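Long-range contacts in gram-negative insecticidal protein (PDB 6FBM), which is an insecticidal toxin of the MACPF family that probably acts by assembling into pores in the membranes of target cells: residues A[130-135]-A[174-179]; A[185-190]-A[226-231]; A[402-407]-A[422-427]. One frame throughout, in Å; residues are numbered along the deposited sequence.

Interaction 1 of 3, residues A[130-135]-A[174-179]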
loop_
_atom_site.group_PDB
_atom_site.type_symbol
_atom_site.label_atom_id
_atom_site.label_comp_id
_atom_site.label_asym_id
_atom_site.label_seq_id
_atom_site.Cartn_x
_atom_site.Cartn_y
_atom_site.Cartn_z
ATOM N N LEU A 130 19.171 18.260 7.700
ATOM C CA LEU A 130 19.180 17.020 8.456
ATOM C C LEU A 130 20.635 16.588 8.694
ATOM O O LEU A 130 21.004 16.244 9.811
ATOM C CB LEU A 130 18.382 15.945 7.706
ATOM C CG LEU A 130 16.951 16.365 7.356
ATOM C CD1 LEU A 130 16.324 15.349 6.442
ATOM C CD2 LEU A 130 16.073 16.580 8.578
ATOM N N TRP A 131 21.448 16.582 7.641
ATOM C CA TRP A 131 22.860 16.280 7.771
ATOM C C TRP A 131 23.673 16.937 6.687
ATOM O O TRP A 131 23.119 17.436 5.704
ATOM C CB TRP A 131 23.109 14.768 7.747
ATOM C CG TRP A 131 22.463 14.088 6.629
ATOM C CD1 TRP A 131 22.972 13.934 5.393
ATOM C CD2 TRP A 131 21.196 13.433 6.642
ATOM N NE1 TRP A 131 22.097 13.180 4.602
ATOM C CE2 TRP A 131 21.018 12.838 5.378
ATOM C CE3 TRP A 131 20.239 13.214 7.625
ATOM C CZ2 TRP A 131 19.868 12.141 5.040
ATOM C CZ3 TRP A 131 19.109 12.509 7.306
ATOM C CH2 TRP A 131 18.925 11.979 6.025
ATOM N N TYR A 132 24.987 16.960 6.902
ATOM C CA TYR A 132 25.945 17.368 5.911
ATOM C C TYR A 132 26.658 16.104 5.462
ATOM O O TYR A 132 26.874 15.184 6.252
ATOM C CB TYR A 132 26.945 18.371 6.491
ATOM C CG TYR A 132 26.331 19.613 7.125
ATOM C CD1 TYR A 132 26.033 20.728 6.341
ATOM C CD2 TYR A 132 26.086 19.703 8.502
ATOM C CE1 TYR A 132 25.482 21.890 6.888
ATOM C CE2 TYR A 132 25.527 20.856 9.064
ATOM C CZ TYR A 132 25.220 21.957 8.256
ATOM O OH TYR A 132 24.657 23.140 8.770
ATOM N N ILE A 133 26.986 16.042 4.183
ATOM C CA ILE A 133 27.873 15.014 3.670
ATOM C C ILE A 133 29.066 15.786 3.145
ATOM O O ILE A 133 28.899 16.869 2.561
ATOM C CB ILE A 133 27.270 14.165 2.539
ATOM C CG1 ILE A 133 25.817 13.784 2.861
ATOM C CG2 ILE A 133 28.134 12.942 2.307
ATOM C CD1 ILE A 133 25.097 13.056 1.762
ATOM N N SER A 134 30.263 15.263 3.388
ATOM C CA SER A 134 31.479 15.912 2.910
ATOM C C SER A 134 32.443 14.876 2.380
ATOM O O SER A 134 32.451 13.735 2.822
ATOM C CB SER A 134 32.118 16.732 4.017
ATOM O OG SER A 134 32.414 15.907 5.131
ATOM N N LEU A 135 33.201 15.295 1.379
ATOM C CA LEU A 135 34.201 14.468 0.730
ATOM C C LEU A 135 35.596 14.773 1.276
ATOM O O LEU A 135 35.805 15.795 1.951
ATOM C CB LEU A 135 34.208 14.758 -0.770
ATOM C CG LEU A 135 32.902 14.450 -1.504
ATOM C CD1 LEU A 135 33.093 14.690 -2.986
ATOM C CD2 LEU A 135 32.454 13.016 -1.276
ATOM N N GLU A 174 30.919 19.289 -0.402
ATOM C CA GLU A 174 30.211 19.280 0.862
ATOM C C GLU A 174 28.803 19.825 0.604
ATOM O O GLU A 174 28.629 20.795 -0.125
ATOM C CB GLU A 174 30.953 20.157 1.856
ATOM C CG GLU A 174 30.552 19.966 3.301
ATOM C CD GLU A 174 31.389 20.885 4.193
ATOM O OE1 GLU A 174 31.161 22.106 4.137
ATOM O OE2 GLU A 174 32.278 20.403 4.936
ATOM N N ALA A 175 27.792 19.207 1.198
ATOM C CA ALA A 175 26.426 19.698 1.023
ATOM C C ALA A 175 25.555 19.435 2.235
ATOM O O ALA A 175 25.694 18.415 2.922
ATOM C CB ALA A 175 25.800 19.037 -0.190
ATOM N N ALA A 176 24.641 20.371 2.451
ATOM C CA ALA A 176 23.587 20.201 3.415
ATOM C C ALA A 176 22.476 19.401 2.760
ATOM O O ALA A 176 22.094 19.667 1.636
ATOM C CB ALA A 176 23.079 21.553 3.857
ATOM N N VAL A 177 21.959 18.429 3.501
ATOM C CA VAL A 177 20.869 17.614 3.037
ATOM C C VAL A 177 19.637 17.818 3.911
ATOM O O VAL A 177 19.709 17.825 5.127
ATOM C CB VAL A 177 21.281 16.134 3.023
ATOM C CG1 VAL A 177 20.137 15.289 2.555
ATOM C CG2 VAL A 177 22.494 15.914 2.120
ATOM N N GLY A 178 18.500 18.001 3.262
ATOM C CA GLY A 178 17.203 18.156 3.899
ATOM C C GLY A 178 16.221 18.819 2.958
ATOM O O GLY A 178 16.062 18.391 1.821
ATOM N N GLY A 179 15.566 19.881 3.418
ATOM C CA GLY A 179 14.753 20.702 2.517
ATOM C C GLY A 179 14.921 22.153 2.783
ATOM O O GLY A 179 15.181 22.561 3.906
#
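Val177 lies against the indole of Trp131, its CB 3.8 Å from the centroid of the five-membered ring and over one face, a CH-pi contact. With CG between the backbone N and the carbonyl carbon (chi1 50°), the indole lies back over Val177 and turns an edge to Ile133 CG1 in its own strand. Ile133 touches the same valine at its tip, with CD1 3.9 Å from Val177 CG2. On the opposite face of the sheet, Tyr132 CE1 packs on Ala176 CB at 3.9 Å, and Ser134 CB meets Glu174 CG at 3.7 Å. Antiparallel backbone pairing sets this register. Val177 N gives a 2.7 Å bond to Trp131 O, and the Ile133-Ala175 pair is bonded in both directions. At one end Val177 O receives Leu130 N at 2.7 Å and, more weakly, Trp131 N at 3.3 Å: a classic beta bulge, where both segments turn a corner, at Leu130 and Gly178. Further out, Trp131 NE1 bonds to Pro14 O, Glu174 OE1 pairs with the hydroxyl of Ser276, and Leu267 of helix 255-269 packs on Leu130 and Trp131. Strands 64-78 and 271-274 extend this sheet of the MACPF domain on either side. The chemistry is thus divided: carbonyls and amides satisfy one another within the sheet, while the buried indole has its single N-H matched by a backbone carbonyl.

Interaction 2 of 3, residues A[185-190]-A[226-231]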
loop_
_atom_site.group_PDB
_atom_site.type_symbol
_atom_site.label_atom_id
_atom_site.label_comp_id
_atom_site.label_asym_id
_atom_site.label_seq_id
_atom_site.Cartn_x
_atom_site.Cartn_y
_atom_site.Cartn_z
ATOM N N ALA A 185 11.154 37.713 -3.116
ATOM C CA ALA A 185 10.251 38.846 -3.323
ATOM C C ALA A 185 10.905 39.926 -4.154
ATOM O O ALA A 185 12.052 40.351 -3.877
ATOM C CB ALA A 185 9.756 39.415 -1.997
ATOM N N ALA A 186 10.175 40.351 -5.184
ATOM C CA ALA A 186 10.468 41.578 -5.898
ATOM C C ALA A 186 9.532 42.643 -5.332
ATOM O O ALA A 186 8.334 42.635 -5.630
ATOM C CB ALA A 186 10.221 41.395 -7.378
ATOM N N SER A 187 10.075 43.539 -4.503
ATOM C CA SER A 187 9.251 44.490 -3.772
ATOM C C SER A 187 9.409 45.885 -4.384
ATOM O O SER A 187 10.527 46.318 -4.697
ATOM C CB SER A 187 9.655 44.517 -2.306
ATOM O OG SER A 187 9.337 43.306 -1.654
ATOM N N LYS A 188 8.278 46.568 -4.537
ATOM C CA LYS A 188 8.230 47.957 -4.897
ATOM C C LYS A 188 8.186 48.733 -3.579
ATOM O O LYS A 188 7.099 49.063 -3.086
ATOM C CB LYS A 188 6.971 48.196 -5.744
ATOM C CG LYS A 188 7.243 47.926 -7.231
ATOM C CD LYS A 188 6.128 47.398 -8.133
ATOM C CE LYS A 188 4.728 47.793 -7.741
ATOM N NZ LYS A 188 3.816 47.679 -8.928
ATOM N N THR A 189 9.348 49.007 -2.987
ATOM C CA THR A 189 9.373 49.555 -1.625
ATOM C C THR A 189 8.810 50.974 -1.516
ATOM O O THR A 189 8.277 51.359 -0.488
ATOM C CB THR A 189 10.789 49.570 -0.963
ATOM O OG1 THR A 189 11.713 50.290 -1.765
ATOM C CG2 THR A 189 11.330 48.198 -0.754
ATOM N N LEU A 190 8.917 51.742 -2.592
ATOM C CA LEU A 190 8.406 53.102 -2.651
ATOM C C LEU A 190 6.884 53.163 -2.495
ATOM O O LEU A 190 6.338 54.229 -2.201
ATOM C CB LEU A 190 8.842 53.816 -3.930
ATOM C CG LEU A 190 10.315 53.794 -4.315
ATOM C CD1 LEU A 190 10.532 54.555 -5.609
ATOM C CD2 LEU A 190 11.221 54.248 -3.181
ATOM N N ASN A 226 1.176 43.089 5.184
ATOM C CA ASN A 226 0.153 43.263 4.135
ATOM C C ASN A 226 0.651 44.166 3.013
ATOM O O ASN A 226 0.445 43.896 1.837
ATOM C CB ASN A 226 -1.156 43.844 4.698
ATOM C CG ASN A 226 -2.009 42.806 5.422
ATOM O OD1 ASN A 226 -1.837 41.594 5.245
ATOM N ND2 ASN A 226 -2.964 43.276 6.206
ATOM N N SER A 227 1.318 45.235 3.415
ATOM C CA SER A 227 1.925 46.180 2.491
ATOM C C SER A 227 2.999 45.513 1.611
ATOM O O SER A 227 3.053 45.713 0.397
ATOM C CB SER A 227 2.536 47.325 3.287
ATOM O OG SER A 227 2.813 48.407 2.442
ATOM N N PHE A 228 3.846 44.713 2.251
ATOM C CA PHE A 228 4.886 43.922 1.566
ATOM C C PHE A 228 4.281 42.994 0.518
ATOM O O PHE A 228 4.663 43.010 -0.651
ATOM C CB PHE A 228 5.726 43.152 2.610
ATOM C CG PHE A 228 6.640 42.114 2.042
ATOM C CD1 PHE A 228 7.864 42.457 1.494
ATOM C CD2 PHE A 228 6.287 40.771 2.079
ATOM C CE1 PHE A 228 8.713 41.466 0.980
ATOM C CE2 PHE A 228 7.122 39.788 1.582
ATOM C CZ PHE A 228 8.332 40.135 1.023
ATOM N N ARG A 229 3.308 42.211 0.948
ATOM C CA ARG A 229 2.694 41.231 0.081
ATOM C C ARG A 229 1.966 41.829 -1.118
ATOM O O ARG A 229 2.159 41.370 -2.241
ATOM C CB ARG A 229 1.746 40.328 0.881
ATOM C CG ARG A 229 2.467 39.407 1.849
ATOM C CD ARG A 229 1.522 38.428 2.529
ATOM N NE ARG A 229 2.237 37.671 3.544
ATOM C CZ ARG A 229 1.676 36.797 4.378
ATOM N NH1 ARG A 229 0.367 36.541 4.317
ATOM N NH2 ARG A 229 2.427 36.191 5.300
ATOM N N SER A 230 1.133 42.833 -0.883
ATOM C CA SER A 230 0.344 43.430 -1.967
ATOM C C SER A 230 1.155 44.369 -2.885
ATOM O O SER A 230 0.710 44.653 -4.000
ATOM C CB SER A 230 -0.962 44.076 -1.453
ATOM O OG SER A 230 -0.710 44.943 -0.403
ATOM N N ASN A 231 2.339 44.804 -2.447
ATOM C CA ASN A 231 3.279 45.533 -3.327
ATOM C C ASN A 231 4.547 44.756 -3.703
ATOM O O ASN A 231 5.549 45.366 -4.105
ATOM C CB ASN A 231 3.656 46.875 -2.700
ATOM C CG ASN A 231 2.453 47.759 -2.459
ATOM O OD1 ASN A 231 2.160 48.138 -1.312
ATOM N ND2 ASN A 231 1.724 48.060 -3.525
#
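Phe228 swings CG anti to its backbone N (chi1 169°), and from this position its ring reaches across from helix 220-230 to Ala185 and Ser187 of strand 179-187. Ser187 OG lies anti to its own carbonyl carbon (chi1 -68°) and comes up to the ring. Two neighbouring ring atoms do the touching: Phe228 CZ meets Ala185 CB at 3.4 Å, and Phe228 CE1 lies 3.3 Å from Ser187 OG. Both partners approach the ring obliquely. Ala185 points its CB toward the helix and Ala186 points away.

The polar link is a backbone one. Lys188 N donates to Asn231 O at 3.0 Å, with an N-H...O angle of 172° and the amide nearly in line with the carbonyl. Asn231 is the first residue to leave helical torsions, so this bond joins the exit of helix 220-230 to the backbone at Lys188. Lys188 CB rests 3.6 Å from the same Asn231 O. Within the last helical turn, Asn226 O accepts from both Ser230 N and Ser230 OG, which reach it from opposite faces of its plane; the hydroxyl bond is 2.7 Å long.

Around this contact, Ser232 is a second-shell partner whose OG bonds to Ser187 OG and to Phe228 O, tying strand and helix together through one hydroxyl. Leu198 and Thr201 of helix 198-209 also pack on Phe228, and Lys188 NZ bonds to Asp379 O. Helices 198-209 and 220-230 come between strands 179-187 and 232-239 in the sequence, consistent with one of the two helical clusters that in pore-forming MACPF relatives unfold into membrane-crossing hairpins. One backbone bond, a ring packed on two small residues and the Ser232 hydroxyl hold helix to strand here, links that would probably have to break if these helices do unfold.

Interaction 3 of 3, residues A[402-407]-A[422-427]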
loop_
_atom_site.group_PDB
_atom_site.type_symbol
_atom_site.label_atom_id
_atom_site.label_comp_id
_atom_site.label_asym_id
_atom_site.label_seq_id
_atom_site.Cartn_x
_atom_site.Cartn_y
_atom_site.Cartn_z
ATOM N N LYS A 402 -7.097 91.562 -1.625
ATOM C CA LYS A 402 -6.871 90.206 -2.102
ATOM C C LYS A 402 -5.435 89.755 -1.739
ATOM O O LYS A 402 -4.532 90.569 -1.448
ATOM C CB LYS A 402 -7.191 90.072 -3.590
ATOM C CG LYS A 402 -8.582 90.568 -3.966
ATOM C CD LYS A 402 -9.075 90.231 -5.353
ATOM C CE LYS A 402 -8.295 90.842 -6.527
ATOM N NZ LYS A 402 -7.955 92.293 -6.546
ATOM N N ASP A 403 -5.268 88.437 -1.685
ATOM C CA ASP A 403 -4.052 87.795 -1.194
ATOM C C ASP A 403 -3.264 87.074 -2.296
ATOM O O ASP A 403 -3.824 86.634 -3.312
ATOM C CB ASP A 403 -4.409 86.836 -0.055
ATOM C CG ASP A 403 -4.934 87.562 1.183
ATOM O OD1 ASP A 403 -4.327 88.579 1.607
ATOM O OD2 ASP A 403 -5.967 87.112 1.715
ATOM N N TYR A 404 -1.961 87.011 -2.088
ATOM C CA TYR A 404 -0.998 86.542 -3.069
ATOM C C TYR A 404 0.029 85.750 -2.306
ATOM O O TYR A 404 0.576 86.259 -1.338
ATOM C CB TYR A 404 -0.318 87.723 -3.769
ATOM C CG TYR A 404 -1.321 88.644 -4.401
ATOM C CD1 TYR A 404 -1.766 88.442 -5.709
ATOM C CD2 TYR A 404 -1.861 89.700 -3.681
ATOM C CE1 TYR A 404 -2.719 89.278 -6.274
ATOM C CE2 TYR A 404 -2.823 90.535 -4.230
ATOM C CZ TYR A 404 -3.241 90.331 -5.519
ATOM O OH TYR A 404 -4.186 91.154 -6.056
ATOM N N ALA A 405 0.292 84.512 -2.721
ATOM C CA ALA A 405 1.191 83.642 -1.967
ATOM C C ALA A 405 1.945 82.670 -2.833
ATOM O O ALA A 405 1.463 82.279 -3.889
ATOM C CB ALA A 405 0.399 82.883 -0.916
ATOM N N CYS A 406 3.116 82.270 -2.354
ATOM C CA CYS A 406 3.918 81.244 -2.995
ATOM C C CYS A 406 3.885 80.031 -2.078
ATOM O O CYS A 406 4.231 80.145 -0.898
ATOM C CB CYS A 406 5.338 81.726 -3.147
ATOM S SG CYS A 406 6.392 80.519 -3.928
ATOM N N TRP A 407 3.459 78.881 -2.610
ATOM C CA TRP A 407 3.390 77.660 -1.810
ATOM C C TRP A 407 4.384 76.604 -2.283
ATOM O O TRP A 407 4.710 76.548 -3.469
ATOM C CB TRP A 407 2.003 77.074 -1.841
ATOM C CG TRP A 407 0.963 77.882 -1.183
ATOM C CD1 TRP A 407 0.277 78.930 -1.728
ATOM C CD2 TRP A 407 0.428 77.693 0.124
ATOM N NE1 TRP A 407 -0.635 79.416 -0.840
ATOM C CE2 TRP A 407 -0.558 78.673 0.314
ATOM C CE3 TRP A 407 0.694 76.788 1.162
ATOM C CZ2 TRP A 407 -1.290 78.777 1.503
ATOM C CZ3 TRP A 407 -0.035 76.896 2.344
ATOM C CH2 TRP A 407 -1.005 77.885 2.501
ATOM N N MET A 422 2.105 79.324 -7.171
ATOM C CA MET A 422 1.618 80.613 -6.716
ATOM C C MET A 422 0.117 80.548 -6.654
ATOM O O MET A 422 -0.511 79.942 -7.507
ATOM C CB MET A 422 2.005 81.722 -7.686
ATOM C CG MET A 422 3.489 81.904 -7.863
ATOM S SD MET A 422 4.378 82.299 -6.372
ATOM C CE MET A 422 3.636 83.833 -5.878
ATOM N N MET A 423 -0.430 81.208 -5.642
ATOM C CA MET A 423 -1.856 81.420 -5.484
ATOM C C MET A 423 -2.043 82.930 -5.450
ATOM O O MET A 423 -1.597 83.587 -4.508
ATOM C CB MET A 423 -2.361 80.769 -4.189
ATOM C CG MET A 423 -2.223 79.249 -4.156
ATOM S SD MET A 423 -3.183 78.367 -5.402
ATOM C CE MET A 423 -4.852 78.512 -4.763
ATOM N N LEU A 424 -2.697 83.461 -6.477
ATOM C CA LEU A 424 -2.699 84.887 -6.767
ATOM C C LEU A 424 -4.133 85.426 -6.839
ATOM O O LEU A 424 -4.984 84.866 -7.539
ATOM C CB LEU A 424 -1.979 85.158 -8.081
ATOM C CG LEU A 424 -0.531 84.658 -8.190
ATOM C CD1 LEU A 424 -0.027 84.750 -9.626
ATOM C CD2 LEU A 424 0.424 85.400 -7.287
ATOM N N ALA A 425 -4.388 86.485 -6.063
ATOM C CA ALA A 425 -5.622 87.250 -6.084
ATOM C C ALA A 425 -6.744 86.445 -5.454
ATOM O O ALA A 425 -7.840 86.332 -6.016
ATOM C CB ALA A 425 -5.972 87.699 -7.496
ATOM N N THR A 426 -6.449 85.900 -4.277
ATOM C CA THR A 426 -7.356 84.981 -3.589
ATOM C C THR A 426 -8.056 85.667 -2.432
ATOM O O THR A 426 -7.593 86.710 -1.954
ATOM C CB THR A 426 -6.610 83.717 -3.083
ATOM O OG1 THR A 426 -5.502 84.071 -2.231
ATOM C CG2 THR A 426 -6.092 82.916 -4.269
ATOM N N SER A 427 -9.169 85.084 -1.996
ATOM C CA SER A 427 -9.882 85.543 -0.808
ATOM C C SER A 427 -9.490 84.631 0.364
ATOM O O SER A 427 -10.051 83.538 0.542
ATOM C CB SER A 427 -11.399 85.516 -1.060
ATOM O OG SER A 427 -12.132 85.831 0.125
#
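Tyr404 and Ala425 meet beside a kink in the backbone pairing, where Asp403 O takes two amides. Thr426 N reaches it at 2.9 Å, in the carbonyl plane and on a lone pair with an N-H...O angle of 171°, whereas Ala425 N makes a weak, bent bond. Asp403 N returns a bond to Thr426 O, and Ala405 and Met423 exchange bonds in both directions, each 2.8 Å from N to O. The alpha carbons add weaker C-H...O contacts, Tyr404 CA lying 3.3 Å from Met423 O.

This is a G1 beta bulge: Ala425 and Thr426 together face Asp403, with Ala425 in a left-handed backbone conformation (phi 72°, psi 49°), and the register shifts by one residue. It interrupts strand 421-426, which pairs with strand 403-410 in an antiparallel sheet of the region that matches the Vps62 family.

Apolar contacts are made along the pairing. Tyr404 and Leu424 share a face with Cys406 and Met422, and Tyr404 CD1 lies 4.1 Å from Leu424 CB. Tyr404 CE1 lies 3.8 Å from the CB of the bulge residue Ala425, and Cys406 CB sits 3.4 Å from Met422 SD. The Met422 chain, bent at chi2 and chi3, folds back so that CE lies beside Ala405 O. Trp407 and Met423 cross obliquely, with Trp407 CD1 3.5 Å from Met423 CG.

Polar side-chain ends find partners nearby. Tyr404 OH bonds to Ser333 O, and Thr426 OG1 to Gly428 O. Asp403 OD2 has a weak bond from Gly428 N, while its OD1 comes close to Asp395 OD1, an approach of two acids that would be unfavourable if both are charged.

The three contacts follow one another along the chain, each closing before the next opens. Interactions 1 and 2 fall in the MACPF range and are joined through one antiparallel sheet: strand 170-177 runs on into strand 179-187, and strand 120-134 pairs with both. Their centres are nevertheless 34 Å apart, with nearest atoms about 17 Å apart. Interaction 1 joins strands within the sheet; interaction 2 ties a helix to it. Interaction 3 lies in the Vps62-like range, its centre 40 Å from that of interaction 2 and 72 Å from that of interaction 1, which lies on the opposite side of the chain's centre. The elongated protein thus separates a probable pore-forming part from a second part, probably its beta-tripod region.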